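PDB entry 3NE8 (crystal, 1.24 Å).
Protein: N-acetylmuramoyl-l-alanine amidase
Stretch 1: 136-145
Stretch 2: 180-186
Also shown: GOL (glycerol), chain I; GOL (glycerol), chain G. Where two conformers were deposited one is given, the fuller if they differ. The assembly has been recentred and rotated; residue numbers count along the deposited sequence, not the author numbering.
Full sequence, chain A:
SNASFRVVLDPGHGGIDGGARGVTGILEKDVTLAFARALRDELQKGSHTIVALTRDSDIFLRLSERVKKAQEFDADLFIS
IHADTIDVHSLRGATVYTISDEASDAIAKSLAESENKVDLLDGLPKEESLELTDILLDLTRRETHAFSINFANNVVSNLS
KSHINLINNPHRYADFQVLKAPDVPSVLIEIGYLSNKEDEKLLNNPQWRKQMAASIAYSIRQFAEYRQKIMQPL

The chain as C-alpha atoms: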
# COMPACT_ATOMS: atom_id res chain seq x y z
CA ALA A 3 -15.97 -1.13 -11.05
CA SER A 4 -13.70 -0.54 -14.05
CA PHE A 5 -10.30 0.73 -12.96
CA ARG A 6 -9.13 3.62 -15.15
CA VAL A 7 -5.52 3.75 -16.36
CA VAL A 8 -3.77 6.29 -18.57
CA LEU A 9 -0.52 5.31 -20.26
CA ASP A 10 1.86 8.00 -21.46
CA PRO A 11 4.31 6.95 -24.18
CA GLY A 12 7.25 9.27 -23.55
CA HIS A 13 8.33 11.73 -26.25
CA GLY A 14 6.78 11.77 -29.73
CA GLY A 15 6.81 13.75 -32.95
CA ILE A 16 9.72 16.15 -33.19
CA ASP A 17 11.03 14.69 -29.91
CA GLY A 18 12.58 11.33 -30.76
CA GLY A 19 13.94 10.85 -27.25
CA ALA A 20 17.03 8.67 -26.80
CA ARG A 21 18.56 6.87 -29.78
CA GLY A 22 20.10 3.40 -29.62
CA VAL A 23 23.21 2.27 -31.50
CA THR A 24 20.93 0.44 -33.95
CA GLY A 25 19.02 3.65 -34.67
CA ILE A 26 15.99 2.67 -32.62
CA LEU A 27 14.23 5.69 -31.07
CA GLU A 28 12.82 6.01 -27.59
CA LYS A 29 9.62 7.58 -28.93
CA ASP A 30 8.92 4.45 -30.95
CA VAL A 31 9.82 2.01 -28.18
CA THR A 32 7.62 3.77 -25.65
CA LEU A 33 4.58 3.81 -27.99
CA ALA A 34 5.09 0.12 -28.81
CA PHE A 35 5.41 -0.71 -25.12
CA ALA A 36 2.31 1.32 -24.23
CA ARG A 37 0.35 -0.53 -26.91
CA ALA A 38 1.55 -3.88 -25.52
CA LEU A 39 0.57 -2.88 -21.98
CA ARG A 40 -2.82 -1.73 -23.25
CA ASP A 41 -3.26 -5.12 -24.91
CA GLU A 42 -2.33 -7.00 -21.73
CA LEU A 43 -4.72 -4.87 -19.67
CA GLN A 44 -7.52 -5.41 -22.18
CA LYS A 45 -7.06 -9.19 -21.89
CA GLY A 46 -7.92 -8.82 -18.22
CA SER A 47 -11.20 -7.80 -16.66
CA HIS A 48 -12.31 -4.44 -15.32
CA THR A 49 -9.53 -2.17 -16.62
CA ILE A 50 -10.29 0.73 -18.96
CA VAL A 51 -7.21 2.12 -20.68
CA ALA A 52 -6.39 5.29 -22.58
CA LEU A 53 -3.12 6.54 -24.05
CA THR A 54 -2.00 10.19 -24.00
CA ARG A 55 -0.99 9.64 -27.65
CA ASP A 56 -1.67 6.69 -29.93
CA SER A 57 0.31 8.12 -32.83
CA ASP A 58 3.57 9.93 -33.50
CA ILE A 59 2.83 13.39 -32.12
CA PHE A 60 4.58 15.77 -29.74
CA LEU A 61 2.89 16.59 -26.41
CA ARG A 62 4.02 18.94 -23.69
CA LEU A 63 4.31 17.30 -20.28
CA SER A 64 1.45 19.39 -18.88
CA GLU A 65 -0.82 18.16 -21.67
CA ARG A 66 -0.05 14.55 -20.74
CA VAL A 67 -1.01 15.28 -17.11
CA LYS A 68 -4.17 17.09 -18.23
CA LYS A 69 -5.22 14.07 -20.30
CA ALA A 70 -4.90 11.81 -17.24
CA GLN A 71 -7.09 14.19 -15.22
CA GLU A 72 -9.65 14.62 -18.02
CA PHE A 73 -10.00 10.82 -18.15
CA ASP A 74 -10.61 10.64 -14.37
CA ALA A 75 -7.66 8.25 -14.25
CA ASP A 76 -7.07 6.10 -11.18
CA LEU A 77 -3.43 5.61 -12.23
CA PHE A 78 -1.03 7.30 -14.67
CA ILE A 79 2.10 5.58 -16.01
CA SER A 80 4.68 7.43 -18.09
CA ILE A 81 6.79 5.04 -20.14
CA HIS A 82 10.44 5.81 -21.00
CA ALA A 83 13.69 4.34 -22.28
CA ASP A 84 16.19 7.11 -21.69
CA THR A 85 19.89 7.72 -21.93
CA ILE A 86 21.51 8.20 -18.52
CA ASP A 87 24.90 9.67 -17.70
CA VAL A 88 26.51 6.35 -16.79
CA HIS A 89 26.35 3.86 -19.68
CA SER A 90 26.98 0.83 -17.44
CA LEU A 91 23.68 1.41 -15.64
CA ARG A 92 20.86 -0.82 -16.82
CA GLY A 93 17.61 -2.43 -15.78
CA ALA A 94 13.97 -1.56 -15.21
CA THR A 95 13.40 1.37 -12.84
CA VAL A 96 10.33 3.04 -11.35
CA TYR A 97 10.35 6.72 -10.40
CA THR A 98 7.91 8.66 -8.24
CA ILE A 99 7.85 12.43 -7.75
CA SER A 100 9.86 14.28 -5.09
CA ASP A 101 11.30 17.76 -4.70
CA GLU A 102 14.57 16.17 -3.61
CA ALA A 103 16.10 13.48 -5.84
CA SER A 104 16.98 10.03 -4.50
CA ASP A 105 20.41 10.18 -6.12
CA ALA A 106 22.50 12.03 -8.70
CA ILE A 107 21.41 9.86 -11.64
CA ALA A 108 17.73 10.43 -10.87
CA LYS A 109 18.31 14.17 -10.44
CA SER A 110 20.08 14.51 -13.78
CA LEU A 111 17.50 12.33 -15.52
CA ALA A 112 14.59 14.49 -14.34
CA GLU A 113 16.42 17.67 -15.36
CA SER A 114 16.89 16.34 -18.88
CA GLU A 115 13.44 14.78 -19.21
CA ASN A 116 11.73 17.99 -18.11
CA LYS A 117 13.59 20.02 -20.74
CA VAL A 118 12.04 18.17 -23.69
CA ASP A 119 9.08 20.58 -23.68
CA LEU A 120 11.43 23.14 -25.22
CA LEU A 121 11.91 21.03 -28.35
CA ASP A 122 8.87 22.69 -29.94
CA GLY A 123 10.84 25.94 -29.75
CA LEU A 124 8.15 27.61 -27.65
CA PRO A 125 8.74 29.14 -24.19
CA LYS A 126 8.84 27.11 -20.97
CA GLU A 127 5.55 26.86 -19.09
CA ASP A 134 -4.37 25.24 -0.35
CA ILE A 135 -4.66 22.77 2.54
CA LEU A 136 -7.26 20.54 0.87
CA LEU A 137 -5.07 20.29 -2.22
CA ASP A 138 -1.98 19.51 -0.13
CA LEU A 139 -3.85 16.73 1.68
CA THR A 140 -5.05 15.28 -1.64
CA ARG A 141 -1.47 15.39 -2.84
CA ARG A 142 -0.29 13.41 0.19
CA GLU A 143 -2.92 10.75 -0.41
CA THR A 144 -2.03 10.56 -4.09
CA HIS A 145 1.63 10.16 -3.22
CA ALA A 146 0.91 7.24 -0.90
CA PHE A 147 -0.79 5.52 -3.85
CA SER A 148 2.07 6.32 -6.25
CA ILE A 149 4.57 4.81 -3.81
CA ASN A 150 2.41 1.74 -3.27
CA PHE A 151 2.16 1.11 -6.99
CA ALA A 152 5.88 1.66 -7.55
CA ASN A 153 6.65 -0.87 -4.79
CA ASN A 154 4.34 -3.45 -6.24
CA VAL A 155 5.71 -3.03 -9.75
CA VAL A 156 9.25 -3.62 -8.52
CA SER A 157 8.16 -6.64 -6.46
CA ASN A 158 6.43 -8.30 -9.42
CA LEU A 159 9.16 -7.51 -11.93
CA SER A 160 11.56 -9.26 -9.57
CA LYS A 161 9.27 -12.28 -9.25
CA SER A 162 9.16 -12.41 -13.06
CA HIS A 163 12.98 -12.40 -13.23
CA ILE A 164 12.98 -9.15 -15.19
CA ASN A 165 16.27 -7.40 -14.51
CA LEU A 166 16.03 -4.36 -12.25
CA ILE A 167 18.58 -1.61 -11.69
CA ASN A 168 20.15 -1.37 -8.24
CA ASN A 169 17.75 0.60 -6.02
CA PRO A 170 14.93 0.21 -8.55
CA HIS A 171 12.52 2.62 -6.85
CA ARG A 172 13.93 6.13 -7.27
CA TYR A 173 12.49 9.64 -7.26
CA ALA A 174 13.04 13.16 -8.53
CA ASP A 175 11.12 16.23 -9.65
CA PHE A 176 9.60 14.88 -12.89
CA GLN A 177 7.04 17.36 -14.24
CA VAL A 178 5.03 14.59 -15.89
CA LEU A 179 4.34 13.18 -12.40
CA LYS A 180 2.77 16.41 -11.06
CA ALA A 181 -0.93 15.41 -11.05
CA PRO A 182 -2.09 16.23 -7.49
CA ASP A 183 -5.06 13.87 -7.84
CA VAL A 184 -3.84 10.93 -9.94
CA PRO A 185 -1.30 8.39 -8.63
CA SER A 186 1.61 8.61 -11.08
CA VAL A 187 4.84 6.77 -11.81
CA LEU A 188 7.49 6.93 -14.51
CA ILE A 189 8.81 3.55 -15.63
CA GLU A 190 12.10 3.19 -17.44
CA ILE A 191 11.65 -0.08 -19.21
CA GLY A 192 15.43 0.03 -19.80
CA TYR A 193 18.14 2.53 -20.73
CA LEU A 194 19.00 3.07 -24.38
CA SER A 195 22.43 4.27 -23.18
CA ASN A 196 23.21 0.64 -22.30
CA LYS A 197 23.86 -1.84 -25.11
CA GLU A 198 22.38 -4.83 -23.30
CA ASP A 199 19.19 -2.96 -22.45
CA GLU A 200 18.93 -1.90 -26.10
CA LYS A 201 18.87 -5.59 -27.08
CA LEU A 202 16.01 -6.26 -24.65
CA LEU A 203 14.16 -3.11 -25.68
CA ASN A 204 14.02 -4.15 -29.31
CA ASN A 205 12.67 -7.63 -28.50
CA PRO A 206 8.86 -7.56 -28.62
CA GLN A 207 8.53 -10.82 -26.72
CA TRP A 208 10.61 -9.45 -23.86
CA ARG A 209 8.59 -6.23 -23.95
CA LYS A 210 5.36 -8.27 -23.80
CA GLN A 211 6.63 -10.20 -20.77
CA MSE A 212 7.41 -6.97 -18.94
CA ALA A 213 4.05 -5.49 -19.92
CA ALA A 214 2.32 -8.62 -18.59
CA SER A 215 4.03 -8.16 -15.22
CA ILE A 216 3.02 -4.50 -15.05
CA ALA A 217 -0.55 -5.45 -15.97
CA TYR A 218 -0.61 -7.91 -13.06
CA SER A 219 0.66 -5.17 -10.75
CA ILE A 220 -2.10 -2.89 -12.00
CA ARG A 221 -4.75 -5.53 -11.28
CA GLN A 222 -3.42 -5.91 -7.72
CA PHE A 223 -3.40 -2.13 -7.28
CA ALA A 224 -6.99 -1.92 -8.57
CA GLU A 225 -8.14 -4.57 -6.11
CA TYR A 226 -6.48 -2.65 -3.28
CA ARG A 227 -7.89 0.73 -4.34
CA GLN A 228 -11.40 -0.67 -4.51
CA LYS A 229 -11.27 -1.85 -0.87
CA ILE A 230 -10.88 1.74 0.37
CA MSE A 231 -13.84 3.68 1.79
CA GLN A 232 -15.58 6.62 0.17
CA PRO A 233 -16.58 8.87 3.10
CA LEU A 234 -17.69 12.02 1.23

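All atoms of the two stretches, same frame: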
# COMPACT_ATOMS: atom_id res chain seq x y z
N LEU A 136 -6.53 21.68 1.42
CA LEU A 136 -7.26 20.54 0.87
C LEU A 136 -6.49 19.91 -0.28
O LEU A 136 -6.41 18.69 -0.40
CB LEU A 136 -8.66 20.97 0.40
CG LEU A 136 -9.70 21.21 1.50
CD1 LEU A 136 -9.18 22.14 2.58
CD2 LEU A 136 -11.00 21.74 0.91
N LEU A 137 -5.90 20.76 -1.12
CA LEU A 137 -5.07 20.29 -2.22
C LEU A 137 -3.84 19.55 -1.69
O LEU A 137 -3.47 18.49 -2.21
CB LEU A 137 -4.64 21.47 -3.09
CG LEU A 137 -3.81 21.11 -4.33
CD1 LEU A 137 -4.60 20.19 -5.24
CD2 LEU A 137 -3.35 22.37 -5.06
N ASP A 138 -3.20 20.11 -0.67
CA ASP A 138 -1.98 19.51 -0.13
C ASP A 138 -2.27 18.15 0.50
O ASP A 138 -1.45 17.23 0.40
CB ASP A 138 -1.30 20.45 0.86
CG ASP A 138 -0.68 21.66 0.17
OD1 ASP A 138 -0.28 21.52 -1.01
OD2 ASP A 138 -0.59 22.73 0.80
N LEU A 139 -3.43 18.02 1.14
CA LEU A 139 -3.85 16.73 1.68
C LEU A 139 -4.09 15.71 0.57
O LEU A 139 -3.65 14.57 0.66
CB LEU A 139 -5.12 16.88 2.53
CG LEU A 139 -5.01 17.80 3.74
CD1 LEU A 139 -6.36 17.93 4.43
CD2 LEU A 139 -3.95 17.29 4.71
N THR A 140 -4.78 16.14 -0.49
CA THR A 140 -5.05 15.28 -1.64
C THR A 140 -3.75 14.79 -2.25
O THR A 140 -3.60 13.62 -2.61
CB THR A 140 -5.84 16.04 -2.72
OG1 THR A 140 -7.10 16.46 -2.17
CG2 THR A 140 -6.10 15.16 -3.94
N ARG A 141 -2.79 15.71 -2.35
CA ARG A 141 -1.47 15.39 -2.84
C ARG A 141 -0.80 14.30 -2.02
O ARG A 141 -0.14 13.42 -2.55
CB ARG A 141 -0.59 16.64 -2.86
CG ARG A 141 -0.98 17.63 -3.95
CD ARG A 141 -0.14 18.90 -3.86
NE ARG A 141 1.27 18.63 -4.06
CZ ARG A 141 2.24 19.14 -3.31
NH1 ARG A 141 1.95 19.95 -2.30
NH2 ARG A 141 3.51 18.83 -3.56
N ARG A 142 -0.95 14.37 -0.70
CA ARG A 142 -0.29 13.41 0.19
C ARG A 142 -0.90 12.02 -0.01
O ARG A 142 -0.19 11.02 -0.06
CB ARG A 142 -0.40 13.88 1.64
CG ARG A 142 0.48 13.11 2.63
CD ARG A 142 0.36 13.70 4.03
NE ARG A 142 -1.00 13.59 4.55
CZ ARG A 142 -1.51 14.33 5.52
NH1 ARG A 142 -0.78 15.27 6.11
NH2 ARG A 142 -2.76 14.14 5.90
N GLU A 143 -2.22 11.98 -0.14
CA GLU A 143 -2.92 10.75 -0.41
C GLU A 143 -2.50 10.15 -1.75
O GLU A 143 -2.20 8.96 -1.87
CB GLU A 143 -4.41 11.03 -0.41
CG GLU A 143 -5.29 9.82 -0.34
CD GLU A 143 -6.75 10.18 -0.43
OE1 GLU A 143 -7.07 11.19 -1.09
OE2 GLU A 143 -7.57 9.46 0.17
N THR A 144 -2.47 10.99 -2.78
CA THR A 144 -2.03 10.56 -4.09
C THR A 144 -0.63 9.98 -4.04
O THR A 144 -0.34 8.95 -4.66
CB THR A 144 -2.08 11.75 -5.07
OG1 THR A 144 -3.45 12.12 -5.25
CG2 THR A 144 -1.45 11.40 -6.42
N HIS A 145 0.26 10.62 -3.29
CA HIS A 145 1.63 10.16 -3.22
C HIS A 145 1.73 8.78 -2.57
O HIS A 145 2.51 7.93 -3.01
CB HIS A 145 2.49 11.17 -2.48
CG HIS A 145 3.95 10.97 -2.71
ND1 HIS A 145 4.85 10.84 -1.68
CD2 HIS A 145 4.66 10.86 -3.86
CE1 HIS A 145 6.06 10.67 -2.19
NE2 HIS A 145 5.97 10.67 -3.50
N LYS A 180 3.31 15.35 -11.91
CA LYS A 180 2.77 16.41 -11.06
C LYS A 180 1.26 16.39 -10.80
O LYS A 180 0.77 17.27 -10.09
CB LYS A 180 3.14 17.78 -11.64
CG LYS A 180 4.62 18.10 -11.59
CD LYS A 180 5.01 18.77 -10.29
CE LYS A 180 6.49 19.12 -10.28
NZ LYS A 180 6.89 19.85 -9.05
N ALA A 181 0.51 15.42 -11.33
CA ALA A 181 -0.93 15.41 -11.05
C ALA A 181 -1.16 15.34 -9.53
O ALA A 181 -0.68 14.40 -8.89
CB ALA A 181 -1.61 14.23 -11.73
N PRO A 182 -1.89 16.30 -8.95
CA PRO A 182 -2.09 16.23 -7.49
C PRO A 182 -3.09 15.15 -7.09
O PRO A 182 -3.14 14.75 -5.92
CB PRO A 182 -2.66 17.61 -7.16
CG PRO A 182 -3.32 18.06 -8.42
CD PRO A 182 -2.41 17.55 -9.52
N ASP A 183 -3.87 14.70 -8.07
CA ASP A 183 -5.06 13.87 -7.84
C ASP A 183 -5.06 12.53 -8.57
O ASP A 183 -6.05 11.80 -8.54
CB ASP A 183 -6.33 14.66 -8.20
CG ASP A 183 -6.34 15.15 -9.65
OD1 ASP A 183 -7.45 15.40 -10.17
OD2 ASP A 183 -5.27 15.30 -10.26
N VAL A 184 -3.95 12.21 -9.24
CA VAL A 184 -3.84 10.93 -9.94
C VAL A 184 -2.51 10.28 -9.57
O VAL A 184 -1.46 10.85 -9.83
CB VAL A 184 -3.88 11.10 -11.48
CG1 VAL A 184 -3.79 9.75 -12.16
CG2 VAL A 184 -5.12 11.87 -11.92
N PRO A 185 -2.56 9.09 -8.95
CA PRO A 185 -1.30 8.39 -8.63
C PRO A 185 -0.50 8.22 -9.91
O PRO A 185 -1.08 7.81 -10.93
CB PRO A 185 -1.79 7.04 -8.08
CG PRO A 185 -3.14 7.36 -7.50
CD PRO A 185 -3.74 8.36 -8.46
N SER A 186 0.80 8.53 -9.88
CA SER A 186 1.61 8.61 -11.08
C SER A 186 2.99 8.03 -10.86
O SER A 186 3.64 8.33 -9.83
CB SER A 186 1.77 10.09 -11.51
OG SER A 186 0.53 10.69 -11.82
C1 GOL I . -7.34 11.94 -5.32
O1 GOL I . -8.27 12.84 -4.75
C2 GOL I . -6.65 11.16 -4.21
O2 GOL I . -5.53 11.87 -3.76
C3 GOL I . -6.24 9.78 -4.70
O3 GOL I . -5.58 9.89 -5.95
C1 GOL G . 2.88 15.97 -5.45
O1 GOL G . 3.45 17.04 -6.19
C2 GOL G . 2.26 14.98 -6.43
O2 GOL G . 1.89 15.66 -7.61
C3 GOL G . 1.03 14.33 -5.80
O3 GOL G . 1.46 13.26 -4.98

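Stretch 1 is a piece of a longer helix. Stretch 2 is an irregular segment that runs past one side of it. The CA atoms come nearest at two places: Arg141 CA to Pro182 CA, 4.8 Å, and Thr144 CA to Pro185 CA, 5.1 Å. The contact is small, burying 292 Å² over both sides. Thr144 and Pro182 give the largest shares, and Leu137, Thr140 and Arg141 add to the helix side.

The polar link is made by Thr144. Its OG1 lies 2.7 Å from Pro182 O, a distance suited to a hydrogen bond. Thr144 OG1 also lies 3.0 Å from Thr140 O, one turn back in the helix, so the destination of its single proton is not settled. The m rotamer (chi1 -66°) places OG1 beside both carbonyls. Arg141 adds a CA-H...O contact to the same acceptor, with Arg141 CA 3.6 Å from Pro182 O and an angle of 147° at the hydrogen. The carbonyl of Pro182 thus faces the helix, where it meets both Thr144 OG1 and Arg141 CA.

The rest of the direct contact is packing. The CA-to-CB bond of Thr144 points toward stretch 2, and its methyl is set against the loop backbone: CG2 is 3.5 Å from Val184 O and 3.6 Å from Pro185 N. Threonine suits this buried place because one short side chain supplies both a hydroxyl and a methyl. Thr140 also points toward the loop. Its CG2 lies 4.2 Å from Asp183 CA, while its OG1 turns back to the helix and donates to Leu136 O at 2.9 Å.

Pro182 offers its ring to the helix. Leu137 CD1 packs 3.8 Å from Pro182 CB, and Arg141 CG lies 3.6 Å from the same CB atom. Leu137 leaves the helix sideways, but its end comes nearer the loop. The aliphatic part of Arg141 lies against one edge of the proline, at CB, and its charged end is held to a residue of the same helix by a salt bridge, NH1 to Asp138 OD1 at 3.0 Å. Asp183 and Val184 direct their CA-to-CB bonds away, so it is largely their backbone that meets the helix.

Two glycerols, probably from the crystallisation liquor, bridge the stretches. The chain I molecule donates from O2 to Thr144 OG1 at 2.6 Å and from O3 to the same OG1 atom at 3.2 Å. A weak hydrogen bond from its O3 to Asp183 O, 3.3 Å, reaches the loop. The chain G molecule donates from O3 to Arg141 O at 2.9 Å and accepts at O1 from Arg141 NH2 at 3.2 Å; this O1 lies at the edge of the guanidinium, near its plane. Its O2 makes a weak hydrogen bond to Ala181 O at 3.1 Å. Both ligands therefore add polar links to a contact whose direct polar part centres on Thr144 and Pro182.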